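Protein argonaute (Marinitoga piezophila, PDB 5I4A) uses short guide RNAs with a 5'-hydroxyl end to find and cut complementary single-stranded DNA, and may help defend the cell against mobile genetic elements. Local coordinates at residues E441-D453 against P511-E524. Residues are numbered along the deposited sequence; the frame is centred on the assembly and turned at random.
Sequences EKNLYIGIDLSHD and PENVFILRDGRFIE. With nucleotides of chain B.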
# COMPACT_ATOMS: atom_id res chain seq x y z
N GLU A 441 4.52 12.30 24.24
CA GLU A 441 3.10 12.61 24.36
C GLU A 441 2.76 13.98 23.79
O GLU A 441 1.61 14.23 23.40
CB GLU A 441 2.66 12.53 25.83
CG GLU A 441 1.19 12.80 26.10
CD GLU A 441 0.81 12.58 27.55
OE1 GLU A 441 0.60 13.57 28.28
OE2 GLU A 441 0.74 11.40 27.97
N LYS A 442 3.74 14.88 23.72
CA LYS A 442 3.48 16.25 23.29
C LYS A 442 3.20 16.37 21.79
O LYS A 442 2.89 17.47 21.33
CB LYS A 442 4.67 17.14 23.65
CG LYS A 442 5.99 16.69 23.04
CD LYS A 442 7.14 17.52 23.59
CE LYS A 442 8.49 16.90 23.26
NZ LYS A 442 9.61 17.64 23.91
N ASN A 443 3.29 15.28 21.04
CA ASN A 443 3.17 15.31 19.59
C ASN A 443 1.84 14.72 19.14
O ASN A 443 1.31 13.79 19.75
CB ASN A 443 4.33 14.56 18.94
CG ASN A 443 5.68 15.05 19.42
OD1 ASN A 443 5.92 16.26 19.53
ND2 ASN A 443 6.58 14.12 19.72
N LEU A 444 1.31 15.27 18.05
CA LEU A 444 0.06 14.81 17.45
C LEU A 444 0.40 14.20 16.09
O LEU A 444 0.79 14.92 15.16
CB LEU A 444 -0.93 15.96 17.31
CG LEU A 444 -2.23 15.67 16.55
CD1 LEU A 444 -2.97 14.51 17.19
CD2 LEU A 444 -3.11 16.91 16.50
N TYR A 445 0.24 12.89 15.98
CA TYR A 445 0.58 12.15 14.77
C TYR A 445 -0.68 11.96 13.93
O TYR A 445 -1.63 11.33 14.38
CB TYR A 445 1.22 10.81 15.13
CG TYR A 445 2.44 10.96 16.02
CD1 TYR A 445 3.64 11.41 15.50
CD2 TYR A 445 2.38 10.67 17.37
CE1 TYR A 445 4.76 11.56 16.30
CE2 TYR A 445 3.49 10.82 18.19
CZ TYR A 445 4.67 11.26 17.65
OH TYR A 445 5.78 11.42 18.45
N ILE A 446 -0.66 12.51 12.72
CA ILE A 446 -1.82 12.55 11.84
C ILE A 446 -1.43 11.91 10.51
O ILE A 446 -0.36 12.21 9.96
CB ILE A 446 -2.32 13.99 11.63
CG1 ILE A 446 -2.84 14.57 12.95
CG2 ILE A 446 -3.39 14.05 10.56
CD1 ILE A 446 -3.15 16.05 12.89
N GLY A 447 -2.29 11.04 10.00
CA GLY A 447 -2.11 10.43 8.69
C GLY A 447 -3.17 10.94 7.73
O GLY A 447 -4.32 11.14 8.13
N ILE A 448 -2.79 11.13 6.47
CA ILE A 448 -3.66 11.72 5.46
C ILE A 448 -3.69 10.80 4.25
O ILE A 448 -2.65 10.56 3.62
CB ILE A 448 -3.19 13.12 5.04
CG1 ILE A 448 -3.03 14.03 6.26
CG2 ILE A 448 -4.18 13.73 4.04
CD1 ILE A 448 -4.30 14.25 7.03
N ASP A 449 -4.88 10.31 3.90
CA ASP A 449 -5.12 9.56 2.67
C ASP A 449 -6.09 10.36 1.82
O ASP A 449 -7.27 10.49 2.17
CB ASP A 449 -5.66 8.16 2.97
CG ASP A 449 -5.72 7.27 1.72
OD1 ASP A 449 -5.91 7.79 0.60
OD2 ASP A 449 -5.58 6.04 1.87
N LEU A 450 -5.60 10.90 0.71
CA LEU A 450 -6.40 11.76 -0.16
C LEU A 450 -6.08 11.44 -1.61
O LEU A 450 -4.93 11.59 -2.04
CB LEU A 450 -6.14 13.24 0.15
CG LEU A 450 -6.85 14.29 -0.70
CD1 LEU A 450 -7.30 15.46 0.15
CD2 LEU A 450 -5.92 14.76 -1.78
N SER A 451 -7.09 11.01 -2.36
CA SER A 451 -6.92 10.63 -3.76
C SER A 451 -7.93 11.36 -4.63
O SER A 451 -8.99 11.80 -4.16
CB SER A 451 -7.06 9.12 -3.95
OG SER A 451 -8.33 8.66 -3.52
N HIS A 452 -7.59 11.48 -5.91
CA HIS A 452 -8.43 12.16 -6.90
C HIS A 452 -8.55 11.28 -8.13
O HIS A 452 -7.54 10.95 -8.76
CB HIS A 452 -7.85 13.52 -7.29
CG HIS A 452 -7.60 14.44 -6.14
ND1 HIS A 452 -8.57 14.75 -5.21
CD2 HIS A 452 -6.49 15.12 -5.77
CE1 HIS A 452 -8.07 15.59 -4.32
NE2 HIS A 452 -6.81 15.83 -4.64
N ASP A 453 -9.78 10.91 -8.48
CA ASP A 453 -10.02 10.11 -9.68
C ASP A 453 -11.00 10.80 -10.63
O ASP A 453 -11.60 11.82 -10.29
CB ASP A 453 -10.55 8.72 -9.31
CG ASP A 453 -9.45 7.67 -9.30
OD1 ASP A 453 -9.20 7.06 -10.35
OD2 ASP A 453 -8.84 7.47 -8.23
N PRO A 511 -1.08 20.34 21.15
CA PRO A 511 0.14 19.59 20.86
C PRO A 511 1.27 20.56 20.55
O PRO A 511 1.09 21.53 19.82
CB PRO A 511 -0.23 18.75 19.64
CG PRO A 511 -1.34 19.51 18.99
CD PRO A 511 -2.11 20.16 20.11
N GLU A 512 2.44 20.29 21.14
CA GLU A 512 3.58 21.15 20.85
C GLU A 512 4.06 20.94 19.42
O GLU A 512 4.51 21.90 18.77
CB GLU A 512 4.71 20.89 21.84
CG GLU A 512 5.62 22.08 22.01
CD GLU A 512 4.83 23.36 22.28
OE1 GLU A 512 4.35 23.54 23.42
OE2 GLU A 512 4.67 24.17 21.35
N ASN A 513 3.95 19.73 18.90
CA ASN A 513 4.35 19.41 17.54
C ASN A 513 3.26 18.59 16.87
O ASN A 513 2.55 17.82 17.53
CB ASN A 513 5.68 18.66 17.50
CG ASN A 513 6.73 19.32 18.38
OD1 ASN A 513 7.34 20.32 18.00
ND2 ASN A 513 6.95 18.76 19.56
N VAL A 514 3.13 18.75 15.55
CA VAL A 514 2.11 18.06 14.77
C VAL A 514 2.78 17.41 13.57
O VAL A 514 3.36 18.11 12.72
CB VAL A 514 0.99 19.01 14.32
CG1 VAL A 514 -0.03 18.26 13.48
CG2 VAL A 514 0.31 19.64 15.52
N PHE A 515 2.71 16.09 13.49
CA PHE A 515 3.27 15.32 12.39
C PHE A 515 2.17 15.03 11.38
O PHE A 515 1.19 14.37 11.71
CB PHE A 515 3.89 14.02 12.89
CG PHE A 515 5.11 14.20 13.75
CD1 PHE A 515 5.01 14.79 15.00
CD2 PHE A 515 6.35 13.77 13.32
CE1 PHE A 515 6.13 14.96 15.79
CE2 PHE A 515 7.47 13.93 14.11
CZ PHE A 515 7.36 14.53 15.35
N ILE A 516 2.33 15.54 10.16
CA ILE A 516 1.38 15.31 9.08
C ILE A 516 2.05 14.36 8.09
O ILE A 516 2.94 14.76 7.33
CB ILE A 516 0.94 16.61 8.40
CG1 ILE A 516 0.21 17.52 9.39
CG2 ILE A 516 0.04 16.32 7.21
CD1 ILE A 516 1.13 18.50 10.11
N LEU A 517 1.62 13.10 8.11
CA LEU A 517 2.15 12.08 7.23
C LEU A 517 1.17 11.87 6.08
O LEU A 517 -0.02 11.61 6.31
CB LEU A 517 2.39 10.77 7.98
CG LEU A 517 2.83 10.91 9.45
CD1 LEU A 517 2.96 9.55 10.09
CD2 LEU A 517 4.13 11.69 9.57
N ARG A 518 1.66 11.99 4.85
CA ARG A 518 0.83 11.95 3.66
C ARG A 518 1.12 10.69 2.86
O ARG A 518 2.28 10.34 2.63
CB ARG A 518 1.09 13.19 2.80
CG ARG A 518 0.41 13.19 1.44
CD ARG A 518 -1.11 13.24 1.56
NE ARG A 518 -1.73 13.43 0.25
CZ ARG A 518 -2.14 14.60 -0.23
NH1 ARG A 518 -2.00 15.70 0.50
NH2 ARG A 518 -2.69 14.67 -1.43
N ASP A 519 0.05 10.01 2.45
CA ASP A 519 0.16 8.86 1.55
C ASP A 519 0.49 9.38 0.16
O ASP A 519 -0.39 9.81 -0.59
CB ASP A 519 -1.13 8.05 1.56
CG ASP A 519 -1.09 6.86 0.61
OD1 ASP A 519 0.01 6.48 0.16
OD2 ASP A 519 -2.17 6.31 0.31
N GLY A 520 1.77 9.34 -0.19
CA GLY A 520 2.23 9.93 -1.43
C GLY A 520 2.75 11.34 -1.22
O GLY A 520 3.16 11.73 -0.12
N ARG A 521 2.73 12.11 -2.30
CA ARG A 521 3.27 13.46 -2.30
C ARG A 521 2.15 14.49 -2.23
O ARG A 521 1.05 14.28 -2.76
CB ARG A 521 4.13 13.70 -3.54
CG ARG A 521 3.47 13.33 -4.86
CD ARG A 521 4.51 13.26 -5.98
NE ARG A 521 3.91 13.33 -7.31
CZ ARG A 521 3.62 12.28 -8.07
NH1 ARG A 521 3.87 11.05 -7.63
NH2 ARG A 521 3.08 12.45 -9.27
N PHE A 522 2.43 15.60 -1.54
CA PHE A 522 1.50 16.72 -1.48
C PHE A 522 1.39 17.34 -2.87
O PHE A 522 2.35 17.94 -3.36
CB PHE A 522 1.99 17.77 -0.47
CG PHE A 522 1.88 17.34 0.97
CD1 PHE A 522 2.89 16.60 1.57
CD2 PHE A 522 0.79 17.70 1.74
CE1 PHE A 522 2.81 16.23 2.90
CE2 PHE A 522 0.69 17.32 3.07
CZ PHE A 522 1.71 16.59 3.65
N ILE A 523 0.23 17.20 -3.50
CA ILE A 523 -0.06 17.83 -4.78
C ILE A 523 -1.03 18.99 -4.63
O ILE A 523 -1.29 19.71 -5.61
CB ILE A 523 -0.55 16.79 -5.80
CG1 ILE A 523 0.51 15.70 -5.95
CG2 ILE A 523 -0.77 17.37 -7.19
CD1 ILE A 523 1.88 16.25 -6.32
N GLU A 524 -1.53 19.23 -3.43
CA GLU A 524 -2.42 20.36 -3.17
C GLU A 524 -1.60 21.65 -3.06
O GLU A 524 -0.36 21.64 -3.13
CB GLU A 524 -3.24 20.11 -1.91
CG GLU A 524 -4.25 18.97 -2.02
CD GLU A 524 -3.59 17.62 -2.23
OE1 GLU A 524 -2.46 17.42 -1.73
OE2 GLU A 524 -4.19 16.76 -2.91
P C B 12 2.98 14.21 -11.97
OP1 C B 12 3.82 14.29 -10.75
OP2 C B 12 1.58 14.65 -11.89
O5' C B 12 3.66 15.05 -13.15
O HOH W 1 -2.73 10.63 -0.13
O HOH W 2 -3.03 8.95 -2.16
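Tyr445 lays its CE1 over one face of the Phe515 ring, 3.5 Å from Phe515 CD1, with the two ring planes turned 44° apart. On the same side of the sheet, Asn513 ND2 gives a hydrogen bond of 2.7 Å to Asn443 OD1, and Asn443 CB lies 3.7 Å from Phe515 CE1. Chi1 (-54°) sets the Asn443 amide beside its backbone N, and chi2 (-44°) turns it to let ND2 donate a hydrogen bond to Tyr445 OH, 3.1 Å. Tyr445 OH is also hydrogen-bonded to Gln601, and Asn443 ND2 to Tyr593 OH. Were Asn443 an alanine, Asn513 ND2 would probably lose its acceptor and Tyr445 OH one of its partners. On the other face of the sheet, Ile448 CG1 packs 3.9 Å from Ile516 CG2. Backbone hydrogen bonds such as Leu517 N to Ile446 O, 2.9 Å, join the parallel strands 443-452 and 513-519. Beyond them, Arg518 NH1 and NH2 both grip Glu524 OE1 in a salt bridge, NH2 to OE1 2.8 Å, while a water joins Arg518 NE to Leu450 N. The OD2 atoms of Asp449 and Asp519 lie 3.8 Å apart, like charges brought close, consistent with both binding one manganese ion. These neighbouring parallel strands carry two inferred catalytic aspartates, as in the RNase H fold of PIWI domains.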